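Local atomic coordinates of L-threonine 3-dehydrogenase (Clostridioides difficile, PDB entry 7OL1), a protein that probably catalyses the oxidation of the 3-hydroxyl group of L-threonine, as a member of the NAD(P)-dependent epimerase/dehydratase family. Residues A[207-215]-A[267-276]; A[232-240]-A[317-328]. All blocks are in the same frame, centred on the assembly; numbering follows the deposited sequence.

Contact 1: A[207-215]-A[267-276]; sequences YAVDIYYEA and FSPEEIADSI
Ile272 pushes into the helix 207-215 as a knob into a hole formed by Tyr207, Ala208, Ile211 and Tyr212. Its two branches part ways: CD1 reaches the Tyr207 ring and lies 3.9 Å from Ala208 CB, while CG2 goes to the phenol end of Tyr212, 3.7 Å from its OH. One turn on, Ile276 repeats the theme with CD1, which meets Ile211 CG1 at 3.7 Å and Tyr212 CD1 at 3.9 Å. Its CG2, anti to the backbone N, faces the methyl of Ala215. At the other end Tyr207 lies across Pro269 at about a right angle, its CE1 3.8 Å from Pro269 CB, and its OH meets the Phe267 ring at its edge, in the Phe267 plane. Behind this layer, Ser268 is at the N-cap position, and Glu271 OE1 accepts from both its N and its OG, the latter at 2.8 Å through the anti lone pair. The buried Tyr212 OH is satisfied by Thr325 of the helix 321-334. Tyr221 and Ile225 close round Tyr207. With the axes of 207-215 and 269-276 approaching to 10.9 Å and crossing at -33°, this is apolar helix-helix packing in the smaller lobe of the extended short-chain dehydrogenase fold, beside the sheet 220-223/284-287.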
ATOM      1  N   TYR A 207      26.361   6.113   7.313  1.00 87.58           N
ATOM      2  CA  TYR A 207      27.790   6.074   6.921  1.00 88.92           C
ATOM      3  C   TYR A 207      28.235   7.460   6.441  1.00 80.22           C
ATOM      4  O   TYR A 207      29.354   7.858   6.761  1.00 90.22           O
ATOM      5  CB  TYR A 207      28.052   5.005   5.859  1.00 94.63           C
ATOM      6  CG  TYR A 207      28.175   5.498   4.440  1.00 95.25           C
ATOM      7  CD1 TYR A 207      29.343   6.077   3.968  1.00 93.30           C
ATOM      8  CD2 TYR A 207      27.135   5.332   3.546  1.00102.55           C
ATOM      9  CE1 TYR A 207      29.464   6.502   2.653  1.00 95.61           C
ATOM     10  CE2 TYR A 207      27.239   5.749   2.228  1.00109.41           C
ATOM     11  CZ  TYR A 207      28.404   6.340   1.770  1.00106.10           C
ATOM     12  OH  TYR A 207      28.462   6.744   0.457  1.00 95.68           O
ATOM     13  N   ALA A 208      27.416   8.186   5.691  1.00 75.32           N
ATOM     14  CA  ALA A 208      27.857   9.469   5.093  1.00 84.34           C
ATOM     15  C   ALA A 208      27.875  10.586   6.137  1.00 76.65           C
ATOM     16  O   ALA A 208      28.394  11.644   5.791  1.00 84.95           O
ATOM     17  CB  ALA A 208      27.014   9.850   3.906  1.00 86.88           C
ATOM     18  N   VAL A 209      27.329  10.380   7.339  1.00 79.78           N
ATOM     19  CA  VAL A 209      27.441  11.366   8.457  1.00 85.08           C
ATOM     20  C   VAL A 209      28.676  11.019   9.294  1.00 89.83           C
ATOM     21  O   VAL A 209      29.590  11.866   9.339  1.00 84.40           O
ATOM     22  CB  VAL A 209      26.171  11.435   9.320  1.00 91.59           C
ATOM     23  CG1 VAL A 209      26.292  12.511  10.388  1.00 96.39           C
ATOM     24  CG2 VAL A 209      24.936  11.683   8.465  1.00101.15           C
ATOM     25  N   ASP A 210      28.725   9.807   9.867  1.00 89.69           N
ATOM     26  CA  ASP A 210      29.833   9.301  10.730  1.00 94.28           C
ATOM     27  C   ASP A 210      31.202   9.508  10.056  1.00 89.79           C
ATOM     28  O   ASP A 210      32.170   9.750  10.786  1.00101.38           O
ATOM     29  CB  ASP A 210      29.628   7.829  11.115  1.00102.58           C
ATOM     30  CG  ASP A 210      30.205   7.416  12.468  1.00104.30           C
ATOM     31  OD1 ASP A 210      30.657   8.311  13.236  1.00 99.85           O
ATOM     32  OD2 ASP A 210      30.188   6.196  12.753  1.00 97.42           O
ATOM     33  N   ILE A 211      31.296   9.424   8.730  1.00 90.61           N
ATOM     34  CA  ILE A 211      32.579   9.606   7.983  1.00 97.03           C
ATOM     35  C   ILE A 211      33.197  10.958   8.355  1.00 95.63           C
ATOM     36  O   ILE A 211      34.426  11.015   8.496  1.00107.75           O
ATOM     37  CB  ILE A 211      32.386   9.480   6.456  1.00103.52           C
ATOM     38  CG1 ILE A 211      33.725   9.281   5.739  1.00 93.89           C
ATOM     39  CG2 ILE A 211      31.619  10.673   5.891  1.00106.89           C
ATOM     40  CD1 ILE A 211      33.596   8.998   4.263  1.00 92.12           C
ATOM     41  N   TYR A 212      32.392  12.013   8.477  1.00 97.37           N
ATOM     42  CA  TYR A 212      32.885  13.390   8.759  1.00107.95           C
ATOM     43  C   TYR A 212      33.362  13.478  10.217  1.00109.66           C
ATOM     44  O   TYR A 212      34.341  14.207  10.482  1.00117.91           O
ATOM     45  CB  TYR A 212      31.809  14.441   8.469  1.00103.84           C
ATOM     46  CG  TYR A 212      31.466  14.618   7.014  1.00 98.21           C
ATOM     47  CD1 TYR A 212      32.310  15.297   6.160  1.00 99.93           C
ATOM     48  CD2 TYR A 212      30.283  14.135   6.493  1.00104.47           C
ATOM     49  CE1 TYR A 212      32.000  15.480   4.823  1.00102.03           C
ATOM     50  CE2 TYR A 212      29.959  14.301   5.156  1.00111.26           C
ATOM     51  CZ  TYR A 212      30.817  14.980   4.314  1.00102.20           C
ATOM     52  OH  TYR A 212      30.495  15.154   3.001  1.00 90.47           O
ATOM     53  N   TYR A 213      32.683  12.768  11.128  1.00106.75           N
ATOM     54  CA  TYR A 213      33.044  12.671  12.567  1.00106.50           C
ATOM     55  C   TYR A 213      34.420  11.986  12.634  1.00106.24           C
ATOM     56  O   TYR A 213      35.382  12.640  13.068  1.00114.76           O
ATOM     57  CB  TYR A 213      31.936  11.994  13.396  1.00105.17           C
ATOM     58  CG  TYR A 213      30.752  12.871  13.757  1.00103.60           C
ATOM     59  CD1 TYR A 213      29.959  13.426  12.769  1.00104.32           C
ATOM     60  CD2 TYR A 213      30.401  13.148  15.073  1.00103.27           C
ATOM     61  CE1 TYR A 213      28.863  14.219  13.064  1.00104.64           C
ATOM     62  CE2 TYR A 213      29.309  13.948  15.389  1.00 96.48           C
ATOM     63  CZ  TYR A 213      28.534  14.485  14.377  1.00101.52           C
ATOM     64  OH  TYR A 213      27.439  15.266  14.601  1.00 98.08           O
ATOM     65  N   GLU A 214      34.542  10.760  12.120  1.00106.83           N
ATOM     66  CA  GLU A 214      35.797   9.962  12.194  1.00104.24           C
ATOM     67  C   GLU A 214      36.918  10.610  11.367  1.00101.87           C
ATOM     68  O   GLU A 214      38.028  10.062  11.424  1.00120.96           O
ATOM     69  CB  GLU A 214      35.594   8.518  11.722  1.00107.31           C
ATOM     70  CG  GLU A 214      34.600   7.711  12.548  1.00120.40           C
ATOM     71  CD  GLU A 214      34.891   7.626  14.035  1.00120.29           C
ATOM     72  OE1 GLU A 214      36.080   7.636  14.402  1.00123.57           O
ATOM     73  OE2 GLU A 214      33.925   7.550  14.817  1.00121.73           O
ATOM     74  N   ALA A 215      36.670  11.708  10.640  1.00103.23           N
ATOM     75  CA  ALA A 215      37.685  12.404   9.801  1.00123.72           C
ATOM     76  C   ALA A 215      38.427  13.459  10.630  1.00126.49           C
ATOM     77  O   ALA A 215      39.666  13.576  10.498  1.00132.42           O
ATOM     78  CB  ALA A 215      37.045  13.038   8.586  1.00121.18           C
ATOM     79  N   PHE A 267      26.382   8.792  -4.646  1.00 73.76           N
ATOM     80  CA  PHE A 267      27.822   8.547  -4.441  1.00 75.57           C
ATOM     81  C   PHE A 267      28.096   7.288  -3.607  1.00 92.06           C
ATOM     82  O   PHE A 267      27.327   6.850  -2.691  1.00 93.64           O
ATOM     83  CB  PHE A 267      28.497   9.807  -3.899  1.00 80.58           C
ATOM     84  CG  PHE A 267      27.946  10.395  -2.625  1.00 82.59           C
ATOM     85  CD1 PHE A 267      28.100   9.726  -1.416  1.00 82.21           C
ATOM     86  CD2 PHE A 267      27.358  11.655  -2.623  1.00 81.41           C
ATOM     87  CE1 PHE A 267      27.625  10.277  -0.237  1.00 82.08           C
ATOM     88  CE2 PHE A 267      26.903  12.212  -1.440  1.00 80.08           C
ATOM     89  CZ  PHE A 267      27.040  11.523  -0.252  1.00 88.61           C
ATOM     90  N   SER A 268      29.218   6.685  -3.988  1.00103.35           N
ATOM     91  CA  SER A 268      29.864   5.532  -3.328  1.00 99.49           C
ATOM     92  C   SER A 268      30.744   6.078  -2.218  1.00 90.75           C
ATOM     93  O   SER A 268      31.206   7.210  -2.307  1.00 80.81           O
ATOM     94  CB  SER A 268      30.664   4.747  -4.324  1.00115.55           C
ATOM     95  OG  SER A 268      31.687   5.559  -4.894  1.00118.50           O
ATOM     96  N   PRO A 269      31.015   5.286  -1.163  1.00 96.72           N
ATOM     97  CA  PRO A 269      31.832   5.750  -0.039  1.00109.54           C
ATOM     98  C   PRO A 269      33.172   6.372  -0.470  1.00112.31           C
ATOM     99  O   PRO A 269      33.652   7.328   0.136  1.00110.91           O
ATOM    100  CB  PRO A 269      32.062   4.451   0.751  1.00113.42           C
ATOM    101  CG  PRO A 269      30.840   3.603   0.457  1.00 99.21           C
ATOM    102  CD  PRO A 269      30.521   3.910  -0.989  1.00 99.96           C
ATOM    103  N   GLU A 270      33.743   5.802  -1.523  1.00115.37           N
ATOM    104  CA  GLU A 270      35.069   6.187  -2.054  1.00120.58           C
ATOM    105  C   GLU A 270      34.970   7.601  -2.677  1.00107.46           C
ATOM    106  O   GLU A 270      35.962   8.338  -2.562  1.00109.21           O
ATOM    107  CB  GLU A 270      35.573   4.990  -2.879  1.00131.40           C
ATOM    108  CG  GLU A 270      35.907   5.287  -4.328  1.00143.83           C
ATOM    109  CD  GLU A 270      34.765   4.906  -5.260  1.00148.09           C
ATOM    110  OE1 GLU A 270      34.093   3.864  -4.986  1.00126.34           O
ATOM    111  OE2 GLU A 270      34.538   5.652  -6.241  1.00171.89           O
ATOM    112  N   GLU A 271      33.824   8.021  -3.233  1.00102.93           N
ATOM    113  CA  GLU A 271      33.668   9.372  -3.859  1.00107.28           C
ATOM    114  C   GLU A 271      33.624  10.459  -2.767  1.00113.43           C
ATOM    115  O   GLU A 271      34.073  11.586  -3.078  1.00107.10           O
ATOM    116  CB  GLU A 271      32.410   9.503  -4.738  1.00109.07           C
ATOM    117  CG  GLU A 271      32.538   9.016  -6.183  1.00103.73           C
ATOM    118  CD  GLU A 271      31.223   8.649  -6.887  1.00110.18           C
ATOM    119  OE1 GLU A 271      30.705   7.518  -6.670  1.00102.99           O
ATOM    120  OE2 GLU A 271      30.702   9.484  -7.667  1.00103.13           O
ATOM    121  N   ILE A 272      33.079  10.175  -1.567  1.00123.67           N
ATOM    122  CA  ILE A 272      33.021  11.165  -0.436  1.00132.03           C
ATOM    123  C   ILE A 272      34.461  11.360   0.038  1.00136.87           C
ATOM    124  O   ILE A 272      34.946  12.517   0.016  1.00137.04           O
ATOM    125  CB  ILE A 272      32.125  10.773   0.768  1.00126.49           C
ATOM    126  CG1 ILE A 272      31.038   9.757   0.438  1.00138.07           C
ATOM    127  CG2 ILE A 272      31.513  12.004   1.435  1.00121.84           C
ATOM    128  CD1 ILE A 272      30.119   9.508   1.605  1.00155.16           C
ATOM    129  N   ALA A 273      35.101  10.256   0.444  1.00122.44           N
ATOM    130  CA  ALA A 273      36.535  10.183   0.799  1.00114.97           C
ATOM    131  C   ALA A 273      37.315  11.208  -0.034  1.00120.95           C
ATOM    132  O   ALA A 273      37.901  12.122   0.574  1.00133.51           O
ATOM    133  CB  ALA A 273      37.042   8.783   0.578  1.00109.06           C
ATOM    134  N   ASP A 274      37.267  11.086  -1.369  1.00117.00           N
ATOM    135  CA  ASP A 274      38.006  11.943  -2.346  1.00128.49           C
ATOM    136  C   ASP A 274      37.623  13.421  -2.172  1.00123.76           C
ATOM    137  O   ASP A 274      38.497  14.286  -2.419  1.00128.25           O
ATOM    138  CB  ASP A 274      37.758  11.516  -3.800  1.00135.29           C
ATOM    139  CG  ASP A 274      38.332  10.158  -4.185  1.00130.94           C
ATOM    140  OD1 ASP A 274      38.871   9.459  -3.297  1.00118.85           O
ATOM    141  OD2 ASP A 274      38.236   9.804  -5.377  1.00113.77           O
ATOM    142  N   SER A 275      36.369  13.702  -1.802  1.00122.33           N
ATOM    143  CA  SER A 275      35.879  15.068  -1.473  1.00112.00           C
ATOM    144  C   SER A 275      36.426  15.463  -0.101  1.00106.84           C
ATOM    145  O   SER A 275      36.834  16.630   0.053  1.00 95.91           O
ATOM    146  CB  SER A 275      34.373  15.170  -1.523  1.00103.20           C
ATOM    147  OG  SER A 275      33.978  16.481  -1.919  1.00 99.61           O
ATOM    148  N   ILE A 276      36.442  14.524   0.850  1.00102.30           N
ATOM    149  CA  ILE A 276      36.993  14.755   2.218  1.00112.41           C
ATOM    150  C   ILE A 276      38.488  15.064   2.073  1.00119.78           C
ATOM    151  O   ILE A 276      38.895  16.176   2.482  1.00120.46           O
ATOM    152  CB  ILE A 276      36.703  13.564   3.159  1.00121.63           C
ATOM    153  CG1 ILE A 276      35.200  13.436   3.431  1.00133.16           C
ATOM    154  CG2 ILE A 276      37.499  13.670   4.452  1.00128.18           C
ATOM    155  CD1 ILE A 276      34.833  12.671   4.687  1.00131.33           C
TER

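Contact 2: A[232-240]-A[317-328]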
ATOM      1  N   ASP A 232      21.222   7.600  -3.407  1.00 76.33           N
ATOM      2  CA  ASP A 232      20.865   9.039  -3.345  1.00 71.59           C
ATOM      3  C   ASP A 232      21.112   9.562  -1.927  1.00 68.96           C
ATOM      4  O   ASP A 232      20.860   8.814  -0.942  1.00 70.60           O
ATOM      5  CB  ASP A 232      19.424   9.335  -3.709  1.00 72.69           C
ATOM      6  CG  ASP A 232      19.118   9.070  -5.158  1.00 77.72           C
ATOM      7  OD1 ASP A 232      18.881   7.871  -5.483  1.00 88.86           O
ATOM      8  OD2 ASP A 232      19.097  10.061  -5.924  1.00 67.25           O
ATOM      9  N   MET A 233      21.548  10.818  -1.864  1.00 58.72           N
ATOM     10  CA  MET A 233      21.762  11.601  -0.641  1.00 60.59           C
ATOM     11  C   MET A 233      21.324  13.039  -0.899  1.00 66.58           C
ATOM     12  O   MET A 233      21.212  13.446  -2.084  1.00 60.49           O
ATOM     13  CB  MET A 233      23.229  11.622  -0.234  1.00 60.88           C
ATOM     14  CG  MET A 233      23.781  10.268   0.013  1.00 64.68           C
ATOM     15  SD  MET A 233      23.323   9.670   1.595  1.00 73.69           S
ATOM     16  CE  MET A 233      24.232   8.127   1.591  1.00 81.03           C
ATOM     17  N   MET A 234      21.096  13.759   0.199  1.00 64.08           N
ATOM     18  CA  MET A 234      20.734  15.190   0.208  1.00 65.11           C
ATOM     19  C   MET A 234      21.206  15.794   1.548  1.00 67.53           C
ATOM     20  O   MET A 234      21.176  15.088   2.582  1.00 67.49           O
ATOM     21  CB  MET A 234      19.223  15.318  -0.014  1.00 62.87           C
ATOM     22  CG  MET A 234      18.780  16.748  -0.236  1.00 70.16           C
ATOM     23  SD  MET A 234      17.037  17.002  -0.690  1.00 69.97           S
ATOM     24  CE  MET A 234      16.800  15.678  -1.869  1.00 74.26           C
ATOM     25  N   TYR A 235      21.736  17.015   1.525  1.00 63.80           N
ATOM     26  CA  TYR A 235      22.178  17.735   2.746  1.00 65.26           C
ATOM     27  C   TYR A 235      20.953  18.354   3.408  1.00 67.26           C
ATOM     28  O   TYR A 235      20.139  19.026   2.693  1.00 62.51           O
ATOM     29  CB  TYR A 235      23.154  18.866   2.405  1.00 75.72           C
ATOM     30  CG  TYR A 235      24.041  19.381   3.518  1.00 66.77           C
ATOM     31  CD1 TYR A 235      24.471  18.553   4.539  1.00 71.40           C
ATOM     32  CD2 TYR A 235      24.500  20.690   3.514  1.00 66.32           C
ATOM     33  CE1 TYR A 235      25.330  19.004   5.524  1.00 70.44           C
ATOM     34  CE2 TYR A 235      25.353  21.161   4.498  1.00 69.68           C
ATOM     35  CZ  TYR A 235      25.779  20.309   5.502  1.00 67.65           C
ATOM     36  OH  TYR A 235      26.638  20.723   6.475  1.00 73.12           O
ATOM     37  N   MET A 236      20.874  18.237   4.735  1.00 58.69           N
ATOM     38  CA  MET A 236      19.622  18.550   5.461  1.00 60.59           C
ATOM     39  C   MET A 236      19.024  19.883   4.995  1.00 57.63           C
ATOM     40  O   MET A 236      17.823  19.938   4.741  1.00 55.96           O
ATOM     41  CB  MET A 236      19.827  18.540   6.970  1.00 61.99           C
ATOM     42  CG  MET A 236      18.533  18.788   7.707  1.00 67.83           C
ATOM     43  SD  MET A 236      17.219  17.595   7.314  1.00 70.42           S
ATOM     44  CE  MET A 236      17.882  16.124   8.090  1.00 60.11           C
ATOM     45  N   PRO A 237      19.793  20.988   4.837  1.00 55.82           N
ATOM     46  CA  PRO A 237      19.206  22.266   4.433  1.00 55.89           C
ATOM     47  C   PRO A 237      18.442  22.180   3.110  1.00 62.70           C
ATOM     48  O   PRO A 237      17.378  22.795   3.048  1.00 63.50           O
ATOM     49  CB  PRO A 237      20.362  23.271   4.309  1.00 52.11           C
ATOM     50  CG  PRO A 237      21.621  22.445   4.520  1.00 56.58           C
ATOM     51  CD  PRO A 237      21.221  21.123   5.147  1.00 55.31           C
ATOM     52  N   ASP A 238      18.968  21.437   2.120  1.00 65.42           N
ATOM     53  CA  ASP A 238      18.275  21.179   0.822  1.00 69.53           C
ATOM     54  C   ASP A 238      16.888  20.543   1.090  1.00 68.03           C
ATOM     55  O   ASP A 238      15.855  21.095   0.600  1.00 61.69           O
ATOM     56  CB  ASP A 238      19.123  20.284  -0.087  1.00 80.31           C
ATOM     57  CG  ASP A 238      20.340  20.949  -0.720  1.00 86.01           C
ATOM     58  OD1 ASP A 238      20.207  22.183  -1.005  1.00 62.41           O
ATOM     59  OD2 ASP A 238      21.410  20.208  -0.940  1.00 72.53           O
ATOM     60  N   ALA A 239      16.861  19.450   1.870  1.00 56.73           N
ATOM     61  CA  ALA A 239      15.652  18.669   2.216  1.00 55.25           C
ATOM     62  C   ALA A 239      14.631  19.568   2.926  1.00 56.76           C
ATOM     63  O   ALA A 239      13.400  19.534   2.548  1.00 55.43           O
ATOM     64  CB  ALA A 239      16.031  17.479   3.061  1.00 56.39           C
ATOM     65  N   LEU A 240      15.087  20.343   3.914  1.00 50.15           N
ATOM     66  CA  LEU A 240      14.157  21.189   4.694  1.00 56.70           C
ATOM     67  C   LEU A 240      13.509  22.162   3.708  1.00 58.29           C
ATOM     68  O   LEU A 240      12.259  22.250   3.721  1.00 61.05           O
ATOM     69  CB  LEU A 240      14.871  21.883   5.857  1.00 62.70           C
ATOM     70  CG  LEU A 240      15.498  20.955   6.904  1.00 62.29           C
ATOM     71  CD1 LEU A 240      16.166  21.750   8.016  1.00 65.09           C
ATOM     72  CD2 LEU A 240      14.475  20.019   7.504  1.00 64.66           C
ATOM     73  N   PHE A 317      17.962  22.994  -5.375  1.00 75.69           N
ATOM     74  CA  PHE A 317      18.909  22.499  -4.346  1.00 79.82           C
ATOM     75  C   PHE A 317      20.281  23.151  -4.562  1.00 79.98           C
ATOM     76  O   PHE A 317      20.560  23.539  -5.697  1.00 91.47           O
ATOM     77  CB  PHE A 317      18.954  20.976  -4.376  1.00 68.92           C
ATOM     78  CG  PHE A 317      19.784  20.384  -5.472  1.00 72.32           C
ATOM     79  CD1 PHE A 317      21.144  20.183  -5.286  1.00 72.67           C
ATOM     80  CD2 PHE A 317      19.200  19.983  -6.664  1.00 73.55           C
ATOM     81  CE1 PHE A 317      21.905  19.569  -6.272  1.00 71.77           C
ATOM     82  CE2 PHE A 317      19.962  19.368  -7.645  1.00 68.25           C
ATOM     83  CZ  PHE A 317      21.307  19.151  -7.441  1.00 67.71           C
ATOM     84  N   SER A 318      21.091  23.248  -3.500  1.00 80.73           N
ATOM     85  CA  SER A 318      22.271  24.149  -3.389  1.00 71.79           C
ATOM     86  C   SER A 318      23.571  23.368  -3.185  1.00 70.79           C
ATOM     87  O   SER A 318      24.603  23.876  -3.640  1.00 81.72           O
ATOM     88  CB  SER A 318      22.075  25.172  -2.296  1.00 67.62           C
ATOM     89  OG  SER A 318      20.990  26.044  -2.620  1.00 65.33           O
ATOM     90  N   TYR A 319      23.537  22.200  -2.544  1.00 69.51           N
ATOM     91  CA  TYR A 319      24.752  21.471  -2.104  1.00 74.13           C
ATOM     92  C   TYR A 319      24.981  20.255  -3.001  1.00 75.25           C
ATOM     93  O   TYR A 319      24.101  19.402  -3.070  1.00 91.70           O
ATOM     94  CB  TYR A 319      24.657  21.109  -0.617  1.00 76.09           C
ATOM     95  CG  TYR A 319      24.581  22.320   0.278  1.00 72.52           C
ATOM     96  CD1 TYR A 319      23.461  23.139   0.256  1.00 77.73           C
ATOM     97  CD2 TYR A 319      25.616  22.660   1.136  1.00 73.01           C
ATOM     98  CE1 TYR A 319      23.365  24.260   1.066  1.00 81.49           C
ATOM     99  CE2 TYR A 319      25.531  23.771   1.967  1.00 78.22           C
ATOM    100  CZ  TYR A 319      24.407  24.582   1.919  1.00 81.68           C
ATOM    101  OH  TYR A 319      24.303  25.711   2.675  1.00 76.84           O
ATOM    102  N   ASP A 320      26.117  20.246  -3.704  1.00 83.87           N
ATOM    103  CA  ASP A 320      26.763  19.062  -4.336  1.00 87.17           C
ATOM    104  C   ASP A 320      27.695  18.434  -3.293  1.00 76.93           C
ATOM    105  O   ASP A 320      27.848  19.044  -2.206  1.00 70.74           O
ATOM    106  CB  ASP A 320      27.545  19.455  -5.594  1.00 99.33           C
ATOM    107  CG  ASP A 320      28.499  20.620  -5.367  1.00109.43           C
ATOM    108  OD1 ASP A 320      28.017  21.778  -5.362  1.00120.21           O
ATOM    109  OD2 ASP A 320      29.709  20.365  -5.161  1.00 99.06           O
ATOM    110  N   LEU A 321      28.323  17.297  -3.606  1.00 66.01           N
ATOM    111  CA  LEU A 321      29.161  16.547  -2.623  1.00 75.06           C
ATOM    112  C   LEU A 321      30.299  17.440  -2.095  1.00 81.65           C
ATOM    113  O   LEU A 321      30.695  17.293  -0.935  1.00 81.52           O
ATOM    114  CB  LEU A 321      29.689  15.264  -3.270  1.00 70.16           C
ATOM    115  CG  LEU A 321      30.774  14.514  -2.497  1.00 78.48           C
ATOM    116  CD1 LEU A 321      30.326  14.142  -1.093  1.00 83.87           C
ATOM    117  CD2 LEU A 321      31.205  13.255  -3.240  1.00 77.92           C
ATOM    118  N   ASP A 322      30.827  18.343  -2.911  1.00101.92           N
ATOM    119  CA  ASP A 322      31.922  19.235  -2.458  1.00111.63           C
ATOM    120  C   ASP A 322      31.317  20.181  -1.427  1.00101.99           C
ATOM    121  O   ASP A 322      31.652  20.003  -0.243  1.00101.88           O
ATOM    122  CB  ASP A 322      32.646  19.931  -3.615  1.00122.59           C
ATOM    123  CG  ASP A 322      33.985  19.280  -3.910  1.00121.74           C
ATOM    124  OD1 ASP A 322      34.004  18.289  -4.672  1.00113.01           O
ATOM    125  OD2 ASP A 322      34.989  19.730  -3.320  1.00132.06           O
ATOM    126  N   LYS A 323      30.418  21.075  -1.864  1.00 94.83           N
ATOM    127  CA  LYS A 323      29.852  22.173  -1.027  1.00 93.18           C
ATOM    128  C   LYS A 323      29.492  21.597   0.344  1.00 93.16           C
ATOM    129  O   LYS A 323      29.899  22.185   1.371  1.00 81.25           O
ATOM    130  CB  LYS A 323      28.634  22.840  -1.675  1.00 86.96           C
ATOM    131  CG  LYS A 323      28.749  24.354  -1.804  1.00 95.46           C
ATOM    132  CD  LYS A 323      27.528  25.134  -1.366  1.00100.53           C
ATOM    133  CE  LYS A 323      27.825  26.596  -1.086  1.00107.59           C
ATOM    134  NZ  LYS A 323      26.588  27.340  -0.742  1.00106.85           N
ATOM    135  N   MET A 324      28.817  20.449   0.350  1.00 90.68           N
ATOM    136  CA  MET A 324      28.455  19.726   1.592  1.00 92.73           C
ATOM    137  C   MET A 324      29.722  19.446   2.405  1.00 91.89           C
ATOM    138  O   MET A 324      29.789  19.903   3.564  1.00103.24           O
ATOM    139  CB  MET A 324      27.751  18.406   1.278  1.00 93.18           C
ATOM    140  CG  MET A 324      27.285  17.676   2.513  1.00 86.55           C
ATOM    141  SD  MET A 324      26.104  16.388   2.115  1.00 82.36           S
ATOM    142  CE  MET A 324      27.197  15.036   1.690  1.00 71.87           C
ATOM    143  N   THR A 325      30.685  18.721   1.834  1.00 90.33           N
ATOM    144  CA  THR A 325      31.912  18.281   2.552  1.00 95.74           C
ATOM    145  C   THR A 325      32.593  19.480   3.235  1.00 93.59           C
ATOM    146  O   THR A 325      33.010  19.336   4.400  1.00 95.34           O
ATOM    147  CB  THR A 325      32.880  17.544   1.623  1.00102.48           C
ATOM    148  OG1 THR A 325      32.196  16.446   1.017  1.00114.08           O
ATOM    149  CG2 THR A 325      34.102  17.026   2.351  1.00106.90           C
ATOM    150  N   LYS A 326      32.707  20.629   2.564  1.00 98.45           N
ATOM    151  CA  LYS A 326      33.349  21.830   3.164  1.00 95.71           C
ATOM    152  C   LYS A 326      32.536  22.219   4.406  1.00 92.50           C
ATOM    153  O   LYS A 326      33.106  22.197   5.519  1.00 82.70           O
ATOM    154  CB  LYS A 326      33.471  22.976   2.152  1.00105.47           C
ATOM    155  CG  LYS A 326      34.622  23.949   2.417  1.00118.81           C
ATOM    156  CD  LYS A 326      34.559  25.262   1.638  1.00119.37           C
ATOM    157  CE  LYS A 326      34.709  25.075   0.143  1.00122.16           C
ATOM    158  NZ  LYS A 326      33.662  25.815  -0.593  1.00126.18           N
ATOM    159  N   ASP A 327      31.238  22.485   4.217  1.00 87.66           N
ATOM    160  CA  ASP A 327      30.302  22.967   5.269  1.00 82.79           C
ATOM    161  C   ASP A 327      30.217  21.980   6.438  1.00 86.03           C
ATOM    162  O   ASP A 327      30.017  22.452   7.566  1.00 84.55           O
ATOM    163  CB  ASP A 327      28.890  23.191   4.737  1.00 81.55           C
ATOM    164  CG  ASP A 327      28.097  24.161   5.589  1.00 85.19           C
ATOM    165  OD1 ASP A 327      28.453  25.359   5.570  1.00 77.42           O
ATOM    166  OD2 ASP A 327      27.138  23.710   6.267  1.00 86.59           O
ATOM    167  N   MET A 328      30.336  20.672   6.202  1.00 79.89           N
ATOM    168  CA  MET A 328      30.207  19.678   7.298  1.00 85.99           C
ATOM    169  C   MET A 328      31.419  19.791   8.225  1.00 91.38           C
ATOM    170  O   MET A 328      31.240  19.707   9.461  1.00100.90           O
ATOM    171  CB  MET A 328      30.064  18.244   6.776  1.00 82.44           C
ATOM    172  CG  MET A 328      28.639  17.918   6.388  1.00 86.09           C
ATOM    173  SD  MET A 328      27.519  17.878   7.828  1.00 86.00           S
ATOM    174  CE  MET A 328      27.957  16.277   8.514  1.00 65.16           C
TER
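At the end of the strand 232-235, where the chain turns from the central sheet of the Rossmann-type domain into the helix 236-248, Tyr235 and Asp238 receive the segment that leads into the C-terminal helix. Tyr235 carries the larger share. With CG anti to the backbone N (chi1 -160°), its ring is directed at the helix 321-328 and is flanked on both faces, each near the rim: by Met324 CG on one side, 3.8 Å from the ring centroid in a CH-pi contact, and by Pro237 CD of its own segment on the other. Met328 SD adds a Met-aromatic contact from the edge, 3.4 Å from Tyr235 CE1. Tyr235 OH donates to Asp327 OD2 (3.0 Å), meeting that oxygen's anti lone pair; ring and carboxylate planes stand 84° apart, and this bond together with the two flanking groups should restrict rotation of the ring.

Tyr319 meets Tyr235 obliquely, the ring planes at 55°, with Tyr235 CD2 and Pro237 CG on the same Tyr319 face and Lys323 CD over the other. Tyr235 is also at the N-cap position of the helix 236-248. In that helix's first turn, Asp238 grips the incoming backbone with both oxygens: OD1 takes Ser318 N at 2.9 Å, from above the carboxylate plane, and OD2 takes Tyr319 N in a weaker bond of 3.3 Å. Further along, Asp320 begins the C-terminal helix as N-cap, its OD2 accepting weakly from the backbone N of Asp322 and Lys323.

In the fold
Following the chain from the N terminus, the helix 207-217 comes first, then strand 232-235 with the start of helix 236-248, then 267-276, and last 317-328. Contact 1 closes a loop over the 51 residues between its segments, and contact 2 one over 76; since the segments alternate, the two loops cross. Contact 1 joins two helices beside the small sheet 220-223/284-287, whereas contact 2 ties the C-terminal helix to the C-terminal end of strand 232-235 in the central sheet and the start of helix 236-248. That helix 321-334 serves both: Ser275 OG to Asp322 OD1 is a weak hydrogen bond between them. Their centres lie about 13 Å apart.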